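Local coordinates for protein NADPH-quinone reductase (Pediococcus pentosaceus ATCC 25745, PDB 3HA2) that probably acts as an NAD(P)H-dependent quinone reductase carrying electrons on bound FMN, this chain being its flavodoxin-like part, at residues A[23-28]-A[162-167]; A[5-10]-A[16-21]; A[30-35]-A[50-55]; A[55-60]-A[123-128]. One frame throughout, in Å; residues are numbered along the deposited sequence.

Contact 1: A[23-28]-A[162-167]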
loop_
_atom_site.group_PDB
_atom_site.type_symbol
_atom_site.label_atom_id
_atom_site.label_comp_id
_atom_site.label_asym_id
_atom_site.label_seq_id
_atom_site.Cartn_x
_atom_site.Cartn_y
_atom_site.Cartn_z
ATOM N N ALA A 23 -5.866 17.529 19.356
ATOM C CA ALA A 23 -5.765 18.573 20.372
ATOM C C ALA A 23 -4.519 19.434 20.174
ATOM O O ALA A 23 -4.539 20.623 20.473
ATOM C CB ALA A 23 -5.793 17.979 21.789
ATOM N N ALA A 24 -3.454 18.826 19.648
ATOM C CA ALA A 24 -2.163 19.500 19.505
ATOM C C ALA A 24 -2.159 20.600 18.443
ATOM O O ALA A 24 -1.368 21.544 18.519
ATOM C CB ALA A 24 -1.065 18.481 19.223
ATOM N N ILE A 25 -3.037 20.478 17.452
ATOM C CA ILE A 25 -3.110 21.461 16.374
ATOM C C ILE A 25 -4.424 22.260 16.397
ATOM O O ILE A 25 -4.689 23.053 15.497
ATOM C CB ILE A 25 -2.834 20.812 14.975
ATOM C CG1 ILE A 25 -3.742 19.596 14.725
ATOM C CG2 ILE A 25 -1.352 20.409 14.868
ATOM C CD1 ILE A 25 -5.092 19.925 14.134
ATOM N N GLU A 26 -5.217 22.067 17.449
ATOM C CA GLU A 26 -6.519 22.735 17.564
ATOM C C GLU A 26 -6.456 24.255 17.522
ATOM O O GLU A 26 -7.422 24.901 17.130
ATOM C CB GLU A 26 -7.276 22.267 18.809
ATOM C CG GLU A 26 -8.263 21.153 18.492
ATOM C CD GLU A 26 -8.916 20.554 19.727
ATOM O OE1 GLU A 26 -8.751 21.112 20.841
ATOM O OE2 GLU A 26 -9.599 19.515 19.565
ATOM N N ASN A 27 -5.317 24.821 17.905
ATOM C CA ASN A 27 -5.180 26.267 17.986
ATOM C C ASN A 27 -4.584 26.928 16.750
ATOM O O ASN A 27 -4.523 28.157 16.674
ATOM C CB ASN A 27 -4.375 26.648 19.232
ATOM C CG ASN A 27 -4.973 26.064 20.502
ATOM O OD1 ASN A 27 -4.261 25.492 21.329
ATOM N ND2 ASN A 27 -6.287 26.189 20.652
ATOM N N PHE A 28 -4.144 26.124 15.783
ATOM C CA PHE A 28 -3.607 26.673 14.541
ATOM C C PHE A 28 -4.708 26.760 13.482
ATOM O O PHE A 28 -5.117 25.741 12.928
ATOM C CB PHE A 28 -2.427 25.829 14.041
ATOM C CG PHE A 28 -1.317 25.682 15.051
ATOM C CD1 PHE A 28 -0.451 26.740 15.317
ATOM C CD2 PHE A 28 -1.139 24.487 15.735
ATOM C CE1 PHE A 28 0.568 26.607 16.256
ATOM C CE2 PHE A 28 -0.119 24.346 16.674
ATOM C CZ PHE A 28 0.733 25.407 16.934
ATOM N N GLN A 162 5.254 21.322 14.852
ATOM C CA GLN A 162 6.234 21.871 13.907
ATOM C C GLN A 162 6.056 21.275 12.516
ATOM O O GLN A 162 6.104 21.987 11.505
ATOM C CB GLN A 162 7.653 21.596 14.402
ATOM C CG GLN A 162 7.995 22.349 15.690
ATOM C CD GLN A 162 7.835 23.844 15.509
ATOM O OE1 GLN A 162 8.534 24.461 14.695
ATOM N NE2 GLN A 162 6.901 24.437 16.251
ATOM N N TYR A 163 5.827 19.965 12.490
ATOM C CA TYR A 163 5.629 19.225 11.242
ATOM C C TYR A 163 4.457 19.801 10.451
ATOM O O TYR A 163 4.541 19.970 9.240
ATOM C CB TYR A 163 5.428 17.736 11.542
ATOM C CG TYR A 163 5.656 16.823 10.342
ATOM C CD1 TYR A 163 6.937 16.655 9.804
ATOM C CD2 TYR A 163 4.588 16.128 9.746
ATOM C CE1 TYR A 163 7.158 15.812 8.693
ATOM C CE2 TYR A 163 4.806 15.276 8.638
ATOM C CZ TYR A 163 6.091 15.132 8.128
ATOM O OH TYR A 163 6.302 14.309 7.035
ATOM N N ALA A 164 3.381 20.143 11.160
ATOM C CA ALA A 164 2.180 20.704 10.558
ATOM C C ALA A 164 2.270 22.191 10.207
ATOM O O ALA A 164 1.532 22.661 9.350
ATOM C CB ALA A 164 0.971 20.454 11.471
ATOM N N THR A 165 3.151 22.944 10.866
ATOM C CA THR A 165 3.093 24.413 10.751
ATOM C C THR A 165 4.409 25.098 10.398
ATOM O O THR A 165 4.399 26.195 9.833
ATOM C CB THR A 165 2.580 25.086 12.053
ATOM O OG1 THR A 165 3.543 24.893 13.098
ATOM C CG2 THR A 165 1.245 24.519 12.493
ATOM N N ASN A 166 5.535 24.493 10.776
ATOM C CA ASN A 166 6.830 25.110 10.503
ATOM C C ASN A 166 6.990 25.293 9.005
ATOM O O ASN A 166 7.125 24.319 8.246
ATOM C CB ASN A 166 7.990 24.308 11.098
ATOM C CG ASN A 166 9.344 24.880 10.723
ATOM O OD1 ASN A 166 9.700 25.986 11.133
ATOM N ND2 ASN A 166 10.112 24.123 9.944
ATOM N N VAL A 167 6.929 26.553 8.589
ATOM C CA VAL A 167 6.964 26.899 7.173
ATOM C C VAL A 167 8.286 26.447 6.547
ATOM O O VAL A 167 8.289 25.889 5.450
ATOM C CB VAL A 167 6.652 28.417 6.936
ATOM C CG1 VAL A 167 7.594 29.319 7.746
ATOM C CG2 VAL A 167 6.676 28.773 5.445
#
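Thr165 sets its methyl over a face of the Phe28 ring: CG2 lies 4.0 Å from the ring centroid of Phe28 and 17° off the ring normal, which qualifies as a CH-pi contact. The methyl is displaced toward the rim, so its nearest ring atom is CG of Phe28, 3.8 Å from Thr165 CG2, and the two side chains cross at nearly a right angle. Deeper in, Ile25 CG2 meets Ala164 CB at 4.1 Å, while the rest of Ile25 leads away toward Val31 and Trp33. Two things position the methyl and the ring. In Thr165 the hydroxyl sits between the backbone N and the carbonyl carbon (chi1 67°) and bonds to Gln161 O in its own helix, which leaves CG2 to face Phe28. The ring is presented by a type I beta turn from Ile25 to Phe28, with Phe28 N bonded to Ile25 O at 3.1 Å. Together these residues join the end of helix 18-25 to the end of helix 150-165, two helices of the flavodoxin-like fold; Ile25 and Thr165 also both rest on Val31 of the edge strand. With the hydroxyl engaged at home, the union across the segments is carried by carbon alone.

Contact 2: A[5-10]-A[16-21]. With SO4 (sulfate ion), chain C.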
loop_
_atom_site.group_PDB
_atom_site.type_symbol
_atom_site.label_atom_id
_atom_site.label_comp_id
_atom_site.label_asym_id
_atom_site.label_seq_id
_atom_site.Cartn_x
_atom_site.Cartn_y
_atom_site.Cartn_z
ATOM N N ILE A 5 -4.504 18.023 7.001
ATOM C CA ILE A 5 -4.152 16.742 7.600
ATOM C C ILE A 5 -5.254 15.728 7.286
ATOM O O ILE A 5 -6.377 15.840 7.782
ATOM C CB ILE A 5 -3.898 16.870 9.109
ATOM C CG1 ILE A 5 -2.854 17.973 9.383
ATOM C CG2 ILE A 5 -3.412 15.521 9.691
ATOM C CD1 ILE A 5 -2.707 18.267 10.858
ATOM N N ILE A 6 -4.910 14.757 6.437
ATOM C CA ILE A 6 -5.815 13.661 6.072
ATOM C C ILE A 6 -5.651 12.563 7.115
ATOM O O ILE A 6 -4.616 11.883 7.167
ATOM C CB ILE A 6 -5.467 13.045 4.691
ATOM C CG1 ILE A 6 -5.411 14.115 3.589
ATOM C CG2 ILE A 6 -6.471 11.919 4.341
ATOM C CD1 ILE A 6 -6.693 14.913 3.430
ATOM N N VAL A 7 -6.665 12.426 7.954
ATOM C CA VAL A 7 -6.610 11.525 9.100
ATOM C C VAL A 7 -7.289 10.232 8.699
ATOM O O VAL A 7 -8.524 10.156 8.639
ATOM C CB VAL A 7 -7.280 12.156 10.338
ATOM C CG1 VAL A 7 -7.211 11.220 11.557
ATOM C CG2 VAL A 7 -6.618 13.480 10.658
ATOM N N ALA A 8 -6.469 9.228 8.406
ATOM C CA ALA A 8 -6.951 7.966 7.868
ATOM C C ALA A 8 -6.822 6.850 8.884
ATOM O O ALA A 8 -6.276 5.796 8.580
ATOM C CB ALA A 8 -6.208 7.604 6.577
ATOM N N HIS A 9 -7.268 7.098 10.108
ATOM C CA HIS A 9 -7.390 6.012 11.076
ATOM C C HIS A 9 -8.741 5.365 10.805
ATOM O O HIS A 9 -9.752 6.073 10.759
ATOM C CB HIS A 9 -7.300 6.522 12.501
ATOM C CG HIS A 9 -7.227 5.428 13.517
ATOM N ND1 HIS A 9 -6.072 5.132 14.208
ATOM C CD2 HIS A 9 -8.162 4.549 13.951
ATOM C CE1 HIS A 9 -6.300 4.119 15.027
ATOM N NE2 HIS A 9 -7.562 3.752 14.897
ATOM N N PRO A 10 -8.764 4.030 10.593
ATOM C CA PRO A 10 -9.973 3.332 10.144
ATOM C C PRO A 10 -11.059 3.206 11.206
ATOM O O PRO A 10 -12.213 2.937 10.870
ATOM C CB PRO A 10 -9.464 1.933 9.777
ATOM C CG PRO A 10 -7.989 2.030 9.766
ATOM C CD PRO A 10 -7.643 3.089 10.751
ATOM N N ASN A 16 -7.336 5.876 20.624
ATOM C CA ASN A 16 -6.861 6.556 21.838
ATOM C C ASN A 16 -5.713 7.532 21.549
ATOM O O ASN A 16 -5.397 8.388 22.370
ATOM C CB ASN A 16 -6.411 5.544 22.905
ATOM C CG ASN A 16 -7.571 4.882 23.622
ATOM O OD1 ASN A 16 -7.628 3.656 23.723
ATOM N ND2 ASN A 16 -8.501 5.684 24.120
ATOM N N THR A 17 -5.086 7.395 20.390
ATOM C CA THR A 17 -3.926 8.220 20.050
ATOM C C THR A 17 -4.316 9.519 19.352
ATOM O O THR A 17 -3.769 10.583 19.646
ATOM C CB THR A 17 -2.956 7.483 19.122
ATOM O OG1 THR A 17 -3.624 7.180 17.890
ATOM C CG2 THR A 17 -2.459 6.207 19.754
ATOM N N GLN A 18 -5.272 9.423 18.427
ATOM C CA GLN A 18 -5.641 10.555 17.575
ATOM C C GLN A 18 -6.192 11.807 18.272
ATOM O O GLN A 18 -5.858 12.921 17.852
ATOM C CB GLN A 18 -6.536 10.086 16.423
ATOM C CG GLN A 18 -5.794 9.140 15.497
ATOM C CD GLN A 18 -4.478 9.730 15.042
ATOM O OE1 GLN A 18 -4.456 10.619 14.203
ATOM N NE2 GLN A 18 -3.367 9.249 15.617
ATOM N N PRO A 19 -6.990 11.650 19.359
ATOM C CA PRO A 19 -7.357 12.876 20.060
ATOM C C PRO A 19 -6.164 13.712 20.536
ATOM O O PRO A 19 -6.282 14.938 20.617
ATOM C CB PRO A 19 -8.173 12.374 21.262
ATOM C CG PRO A 19 -8.682 11.039 20.834
ATOM C CD PRO A 19 -7.598 10.462 19.996
ATOM N N PHE A 20 -5.040 13.066 20.856
ATOM C CA PHE A 20 -3.837 13.793 21.306
ATOM C C PHE A 20 -3.338 14.706 20.185
ATOM O O PHE A 20 -2.939 15.843 20.425
ATOM C CB PHE A 20 -2.693 12.832 21.668
ATOM C CG PHE A 20 -2.859 12.119 22.985
ATOM C CD1 PHE A 20 -2.316 12.650 24.150
ATOM C CD2 PHE A 20 -3.499 10.882 23.045
ATOM C CE1 PHE A 20 -2.443 11.988 25.375
ATOM C CE2 PHE A 20 -3.624 10.204 24.260
ATOM C CZ PHE A 20 -3.097 10.762 25.430
ATOM N N PHE A 21 -3.332 14.169 18.967
ATOM C CA PHE A 21 -2.824 14.878 17.793
ATOM C C PHE A 21 -3.788 15.992 17.367
ATOM O O PHE A 21 -3.369 17.103 17.041
ATOM C CB PHE A 21 -2.538 13.875 16.672
ATOM C CG PHE A 21 -1.323 13.022 16.942
ATOM C CD1 PHE A 21 -0.091 13.367 16.408
ATOM C CD2 PHE A 21 -1.398 11.916 17.786
ATOM C CE1 PHE A 21 1.050 12.614 16.678
ATOM C CE2 PHE A 21 -0.265 11.154 18.066
ATOM C CZ PHE A 21 0.960 11.505 17.505
HETATM S S SO4 C . -4.975 3.717 18.318
HETATM O O1 SO4 C . -5.288 5.036 17.780
HETATM O O2 SO4 C . -5.373 3.670 19.722
HETATM O O3 SO4 C . -5.717 2.698 17.580
HETATM O O4 SO4 C . -3.545 3.474 18.177
HETATM O O HOH W 1 -3.040 5.705 15.095
#
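His9 and Gln18 meet at the opening of the first beta-alpha-beta unit of a flavodoxin-like fold, where strand 3-7 gives way to the loop before helix 18-25. ND1 of His9 lies 4.2 Å from Gln18 CG, an oblique approach to the imidazole. Val7 and Gln18 reach toward one another from opposite directions, and Val7 CG1 packs on the amide end of the bent glutamine chain. The imidazole extends from the loop just after strand 3-7 because CG of His9 stands opposite its backbone N (chi1 -172°), which brings the ring to a sulfate, probably from the crystallisation liquor: SO4 O3 sits at its edge, 3.0 Å from His9 CE1. Asn16 N donates to SO4 O2 at 3.1 Å, and Ser15 OG also bonds to the ion. A sulfate in this loop is consistent with the place where flavodoxin-like proteins hold a flavin phosphate. With an alanine in place of His9, the water at ND1 would probably lose its histidine partner and the sulfate its neighbouring ring edge, opening a gap beside Gln18. That water lies in the imidazole plane, 3.2 Å from His9 ND1, and donates to Thr17 OG1, whose own proton goes to SO4 O1 at 2.7 Å.

Contact 3: A[30-35]-A[50-55]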
loop_
_atom_site.group_PDB
_atom_site.type_symbol
_atom_site.label_atom_id
_atom_site.label_comp_id
_atom_site.label_asym_id
_atom_site.label_seq_id
_atom_site.Cartn_x
_atom_site.Cartn_y
_atom_site.Cartn_z
ATOM N N ASN A 30 -4.709 27.793 10.476
ATOM C CA ASN A 30 -4.289 27.430 9.116
ATOM C C ASN A 30 -4.137 25.915 8.897
ATOM O O ASN A 30 -3.864 25.463 7.768
ATOM C CB ASN A 30 -3.003 28.167 8.731
ATOM C CG ASN A 30 -1.830 27.825 9.637
ATOM O OD1 ASN A 30 -2.000 27.527 10.823
ATOM N ND2 ASN A 30 -0.623 27.857 9.072
ATOM N N VAL A 31 -4.310 25.144 9.974
ATOM C CA VAL A 31 -4.272 23.673 9.907
ATOM C C VAL A 31 -5.693 23.104 9.905
ATOM O O VAL A 31 -6.488 23.428 10.790
ATOM C CB VAL A 31 -3.490 23.061 11.091
ATOM C CG1 VAL A 31 -3.528 21.556 11.012
ATOM C CG2 VAL A 31 -2.045 23.529 11.089
ATOM N N THR A 32 -5.999 22.273 8.905
ATOM C CA THR A 32 -7.317 21.645 8.749
ATOM C C THR A 32 -7.229 20.163 9.105
ATOM O O THR A 32 -6.516 19.389 8.438
ATOM C CB THR A 32 -7.873 21.822 7.293
ATOM O OG1 THR A 32 -8.071 23.212 7.020
ATOM C CG2 THR A 32 -9.228 21.100 7.092
ATOM N N TRP A 33 -7.925 19.784 10.178
ATOM C CA TRP A 33 -7.998 18.393 10.604
ATOM C C TRP A 33 -9.145 17.709 9.839
ATOM O O TRP A 33 -10.316 18.017 10.056
ATOM C CB TRP A 33 -8.203 18.349 12.128
ATOM C CG TRP A 33 -8.402 16.986 12.727
ATOM C CD1 TRP A 33 -9.602 16.360 12.962
ATOM C CD2 TRP A 33 -7.384 16.096 13.196
ATOM N NE1 TRP A 33 -9.385 15.124 13.533
ATOM C CE2 TRP A 33 -8.036 14.939 13.693
ATOM C CE3 TRP A 33 -5.980 16.156 13.237
ATOM C CZ2 TRP A 33 -7.332 13.847 14.227
ATOM C CZ3 TRP A 33 -5.280 15.075 13.768
ATOM C CH2 TRP A 33 -5.962 13.928 14.258
ATOM N N HIS A 34 -8.795 16.802 8.932
ATOM C CA HIS A 34 -9.765 16.241 7.990
ATOM C C HIS A 34 -9.857 14.728 8.082
ATOM O O HIS A 34 -9.107 14.015 7.403
ATOM C CB HIS A 34 -9.460 16.657 6.552
ATOM C CG HIS A 34 -10.519 16.240 5.576
ATOM N ND1 HIS A 34 -11.808 16.731 5.623
ATOM C CD2 HIS A 34 -10.489 15.357 4.550
ATOM C CE1 HIS A 34 -12.522 16.184 4.653
ATOM N NE2 HIS A 34 -11.746 15.351 3.984
ATOM N N PRO A 35 -10.772 14.229 8.927
ATOM C CA PRO A 35 -10.985 12.780 8.948
ATOM C C PRO A 35 -11.447 12.226 7.603
ATOM O O PRO A 35 -12.316 12.807 6.940
ATOM C CB PRO A 35 -12.069 12.594 10.016
ATOM C CG PRO A 35 -11.970 13.812 10.873
ATOM C CD PRO A 35 -11.614 14.921 9.916
ATOM N N LEU A 50 -6.598 21.413 -3.299
ATOM C CA LEU A 50 -6.278 22.618 -4.056
ATOM C C LEU A 50 -6.083 23.826 -3.142
ATOM O O LEU A 50 -5.336 24.738 -3.483
ATOM C CB LEU A 50 -7.357 22.909 -5.103
ATOM C CG LEU A 50 -7.431 21.996 -6.335
ATOM C CD1 LEU A 50 -8.626 22.372 -7.210
ATOM C CD2 LEU A 50 -6.155 22.058 -7.152
ATOM N N GLN A 51 -6.758 23.813 -1.994
ATOM C CA GLN A 51 -6.780 24.943 -1.063
ATOM C C GLN A 51 -5.623 24.896 -0.059
ATOM O O GLN A 51 -5.481 25.794 0.767
ATOM C CB GLN A 51 -8.098 24.953 -0.283
ATOM C CG GLN A 51 -9.337 25.267 -1.117
ATOM C CD GLN A 51 -10.630 25.039 -0.344
ATOM O OE1 GLN A 51 -11.554 24.390 -0.838
ATOM N NE2 GLN A 51 -10.698 25.563 0.874
ATOM N N ASN A 52 -4.822 23.835 -0.099
ATOM C CA ASN A 52 -3.750 23.682 0.893
ATOM C C ASN A 52 -2.380 23.534 0.257
ATOM O O ASN A 52 -2.275 23.097 -0.889
ATOM C CB ASN A 52 -4.059 22.544 1.874
ATOM C CG ASN A 52 -5.188 22.899 2.829
ATOM O OD1 ASN A 52 -4.940 23.365 3.945
ATOM N ND2 ASN A 52 -6.430 22.728 2.381
ATOM N N ASP A 53 -1.340 23.928 1.002
ATOM C CA ASP A 53 0.047 23.933 0.529
ATOM C C ASP A 53 0.831 22.731 1.031
ATOM O O ASP A 53 1.715 22.229 0.349
ATOM C CB ASP A 53 0.764 25.205 1.012
ATOM C CG ASP A 53 0.032 26.462 0.623
ATOM O OD1 ASP A 53 -0.088 26.704 -0.598
ATOM O OD2 ASP A 53 -0.428 27.203 1.528
ATOM N N ARG A 54 0.526 22.288 2.238
ATOM C CA ARG A 54 1.185 21.117 2.797
ATOM C C ARG A 54 0.110 20.089 3.124
ATOM O O ARG A 54 -0.851 20.386 3.826
ATOM C CB ARG A 54 1.972 21.480 4.063
ATOM C CG ARG A 54 2.640 20.285 4.724
ATOM C CD ARG A 54 3.506 20.725 5.917
ATOM N NE ARG A 54 4.623 21.560 5.483
ATOM C CZ ARG A 54 5.408 22.255 6.304
ATOM N NH1 ARG A 54 5.202 22.230 7.620
ATOM N NH2 ARG A 54 6.393 22.995 5.803
ATOM N N ILE A 55 0.288 18.886 2.594
ATOM C CA ILE A 55 -0.683 17.821 2.729
ATOM C C ILE A 55 -0.004 16.738 3.546
ATOM O O ILE A 55 1.040 16.211 3.148
ATOM C CB ILE A 55 -1.110 17.214 1.346
ATOM C CG1 ILE A 55 -1.354 18.291 0.249
ATOM C CG2 ILE A 55 -2.304 16.269 1.519
ATOM C CD1 ILE A 55 -2.420 19.354 0.565
HETATM O O HOH W 2 -5.942 24.515 6.106
#
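Asn52 brings the flat group of this contact, a carboxamide that works through its two polar ends. OD1 points across to strand 31-35 but stops short of direct bonding: Asn52 OD1 is 4.4 Å from Thr32 OG1 and 4.5 Å from Asn30 O. A single water fills the interval. It lies 2.6 Å from Asn52 OD1 and 2.8 Å from Asn30 O, in positions where it can donate, and 2.7 Å from Thr32 OG1. The other end of the amide is anchored at home, since Asn52 ND2 bonds to Leu48 O near the end of helix 42-50, and this second bond fixes which way the plane is turned. Thr32 turns its side chain toward the water. Its backbone is bonded to strand 3-7. That strand lies between 31-35 and 54-60 in the parallel sheet of the flavodoxin-like fold, so the two segments are not sheet neighbours; the bridge passes by the start of this intervening strand, where the Asn52 side chain also touches Leu4 and Gln2. Little surface is buried, 58 Å² in all. The water has more acceptors within reach than protons to give, so its bonds are probably shared or alternate, and the link between the segments is a solvent-mediated polar one.

Contact 4: A[55-60]-A[123-128]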
loop_
_atom_site.group_PDB
_atom_site.type_symbol
_atom_site.label_atom_id
_atom_site.label_comp_id
_atom_site.label_asym_id
_atom_site.label_seq_id
_atom_site.Cartn_x
_atom_site.Cartn_y
_atom_site.Cartn_z
ATOM N N ILE A 55 0.288 18.886 2.594
ATOM C CA ILE A 55 -0.683 17.821 2.729
ATOM C C ILE A 55 -0.004 16.738 3.546
ATOM O O ILE A 55 1.040 16.211 3.148
ATOM C CB ILE A 55 -1.110 17.214 1.346
ATOM C CG1 ILE A 55 -1.354 18.291 0.249
ATOM C CG2 ILE A 55 -2.304 16.269 1.519
ATOM C CD1 ILE A 55 -2.420 19.354 0.565
ATOM N N ILE A 56 -0.589 16.423 4.691
ATOM C CA ILE A 56 -0.039 15.403 5.559
ATOM C C ILE A 56 -0.985 14.210 5.602
ATOM O O ILE A 56 -2.182 14.362 5.845
ATOM C CB ILE A 56 0.211 15.972 6.959
ATOM C CG1 ILE A 56 1.387 16.957 6.905
ATOM C CG2 ILE A 56 0.432 14.856 7.969
ATOM C CD1 ILE A 56 1.509 17.855 8.134
ATOM N N LEU A 57 -0.454 13.027 5.344
ATOM C CA LEU A 57 -1.277 11.829 5.471
ATOM C C LEU A 57 -0.929 11.185 6.789
ATOM O O LEU A 57 0.236 10.853 7.043
ATOM C CB LEU A 57 -1.005 10.852 4.341
ATOM C CG LEU A 57 -1.041 11.448 2.931
ATOM C CD1 LEU A 57 -0.774 10.300 1.931
ATOM C CD2 LEU A 57 -2.344 12.184 2.616
ATOM N N GLU A 58 -1.951 11.012 7.617
ATOM C CA GLU A 58 -1.786 10.569 9.003
ATOM C C GLU A 58 -2.526 9.241 9.210
ATOM O O GLU A 58 -3.778 9.174 9.162
ATOM C CB GLU A 58 -2.325 11.657 9.941
ATOM C CG GLU A 58 -2.226 11.323 11.408
ATOM C CD GLU A 58 -2.305 12.539 12.292
ATOM O OE1 GLU A 58 -1.868 13.639 11.870
ATOM O OE2 GLU A 58 -2.796 12.385 13.430
ATOM N N PHE A 59 -1.763 8.179 9.459
ATOM C CA PHE A 59 -2.364 6.847 9.515
ATOM C C PHE A 59 -1.546 5.850 10.336
ATOM O O PHE A 59 -0.343 6.038 10.523
ATOM C CB PHE A 59 -2.546 6.320 8.079
ATOM C CG PHE A 59 -1.251 6.257 7.263
ATOM C CD1 PHE A 59 -0.820 7.345 6.489
ATOM C CD2 PHE A 59 -0.463 5.105 7.280
ATOM C CE1 PHE A 59 0.378 7.284 5.746
ATOM C CE2 PHE A 59 0.730 5.031 6.532
ATOM C CZ PHE A 59 1.146 6.123 5.763
ATOM N N PRO A 60 -2.199 4.777 10.812
ATOM C CA PRO A 60 -1.475 3.668 11.442
ATOM C C PRO A 60 -0.915 2.710 10.399
ATOM O O PRO A 60 -1.506 2.506 9.333
ATOM C CB PRO A 60 -2.553 2.991 12.279
ATOM C CG PRO A 60 -3.813 3.208 11.501
ATOM C CD PRO A 60 -3.662 4.570 10.836
ATOM N N ARG A 123 8.132 4.047 0.531
ATOM C CA ARG A 123 8.565 4.357 -0.835
ATOM C C ARG A 123 7.407 4.631 -1.817
ATOM O O ARG A 123 7.546 5.505 -2.658
ATOM C CB ARG A 123 9.484 3.265 -1.416
ATOM C CG ARG A 123 10.443 3.833 -2.481
ATOM C CD ARG A 123 11.451 4.775 -1.833
ATOM N NE ARG A 123 12.551 4.021 -1.268
ATOM C CZ ARG A 123 13.438 4.468 -0.380
ATOM N NH1 ARG A 123 13.400 5.711 0.113
ATOM N NH2 ARG A 123 14.381 3.631 0.029
ATOM N N PRO A 124 6.282 3.877 -1.740
ATOM C CA PRO A 124 5.213 4.256 -2.682
ATOM C C PRO A 124 4.749 5.703 -2.562
ATOM O O PRO A 124 4.360 6.289 -3.569
ATOM C CB PRO A 124 4.066 3.291 -2.341
ATOM C CG PRO A 124 4.719 2.140 -1.674
ATOM C CD PRO A 124 5.902 2.707 -0.929
ATOM N N PHE A 125 4.791 6.284 -1.359
ATOM C CA PHE A 125 4.384 7.700 -1.201
ATOM C C PHE A 125 5.434 8.640 -1.751
ATOM O O PHE A 125 5.121 9.691 -2.305
ATOM C CB PHE A 125 4.088 8.020 0.265
ATOM C CG PHE A 125 2.834 7.378 0.771
ATOM C CD1 PHE A 125 1.587 7.849 0.367
ATOM C CD2 PHE A 125 2.894 6.286 1.623
ATOM C CE1 PHE A 125 0.429 7.245 0.814
ATOM C CE2 PHE A 125 1.730 5.692 2.094
ATOM C CZ PHE A 125 0.508 6.162 1.684
ATOM N N GLU A 126 6.696 8.266 -1.573
ATOM C CA GLU A 126 7.782 9.050 -2.144
ATOM C C GLU A 126 7.670 9.056 -3.670
ATOM O O GLU A 126 7.819 10.101 -4.303
ATOM C CB GLU A 126 9.127 8.490 -1.675
ATOM C CG GLU A 126 10.345 9.320 -2.075
ATOM C CD GLU A 126 11.634 8.811 -1.402
ATOM O OE1 GLU A 126 11.569 7.906 -0.535
ATOM O OE2 GLU A 126 12.724 9.318 -1.750
ATOM N N ALA A 127 7.408 7.892 -4.255
ATOM C CA ALA A 127 7.240 7.803 -5.710
ATOM C C ALA A 127 6.022 8.610 -6.201
ATOM O O ALA A 127 6.070 9.248 -7.261
ATOM C CB ALA A 127 7.149 6.340 -6.147
ATOM N N PHE A 128 4.942 8.588 -5.433
ATOM C CA PHE A 128 3.784 9.444 -5.724
ATOM C C PHE A 128 4.158 10.925 -5.745
ATOM O O PHE A 128 3.813 11.663 -6.668
ATOM C CB PHE A 128 2.657 9.210 -4.708
ATOM C CG PHE A 128 1.472 10.124 -4.905
ATOM C CD1 PHE A 128 0.505 9.837 -5.857
ATOM C CD2 PHE A 128 1.328 11.277 -4.138
ATOM C CE1 PHE A 128 -0.596 10.686 -6.046
ATOM C CE2 PHE A 128 0.232 12.121 -4.327
ATOM C CZ PHE A 128 -0.717 11.821 -5.269
#
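Phe125 reaches from helix 123-131 to strand 54-60 and wedges its ring against two side chains. The tightest meeting is with Leu57, whose CD1 lies 3.5 Å from Phe125 CE1 and 3.7 Å from Phe125 CD1. On the other side of the ring, Phe59 CZ approaches Phe125 CE2 at 3.7 Å; the two aromatic side chains come from opposite directions, with ring centroids 5.6 Å apart and planes at 34°, an oblique pairing. Phe59 is turned out to this meeting with CG between its backbone N and carbonyl carbon (chi1 57°). This is helix-to-sheet packing in a flavodoxin-like fold: the backbones stay well apart, with Leu57 CA and Phe125 CA 9.7 Å from each other, and Leu70 of helix 68-77 touches both phenylalanines. A serine in place of Phe125 would probably open a gap between helix and strand, leaving Leu57 CD1 and the end of Phe59 without their partner. Against this carbon-packed inner side, the outer side of the helix is partly exposed and faces the second subunit. There Arg123 NH1 and Glu126 OE1 form a salt bridge at 2.9 Å, nearly straight at 166°, and both residues pack on Phe116 of that subunit.

The contacts lie in one flavodoxin-like domain, and contacts 2, 3 and 4 meet through its parallel sheet. Contacts 2 and 3 share a seam of strands, with Ile5 N 2.8 Å from Thr32 O; contact 2 is joined to contact 4 likewise, Ala8 N being 2.8 Å from Glu58 O. Contacts 3 and 4 have Ile55 in common. Contact 1 adjoins contact 2 through helix 18-25, and reaches contact 3 where Asn166 O lies 2.9 Å from Arg54 NH2. The sulfate, which may mark a flavin phosphate position, belongs to contact 2, whose centre is about 14 Å from those of contacts 1 and 3 and about 15 Å from that of contact 4. Contact 4 alone abuts the second subunit.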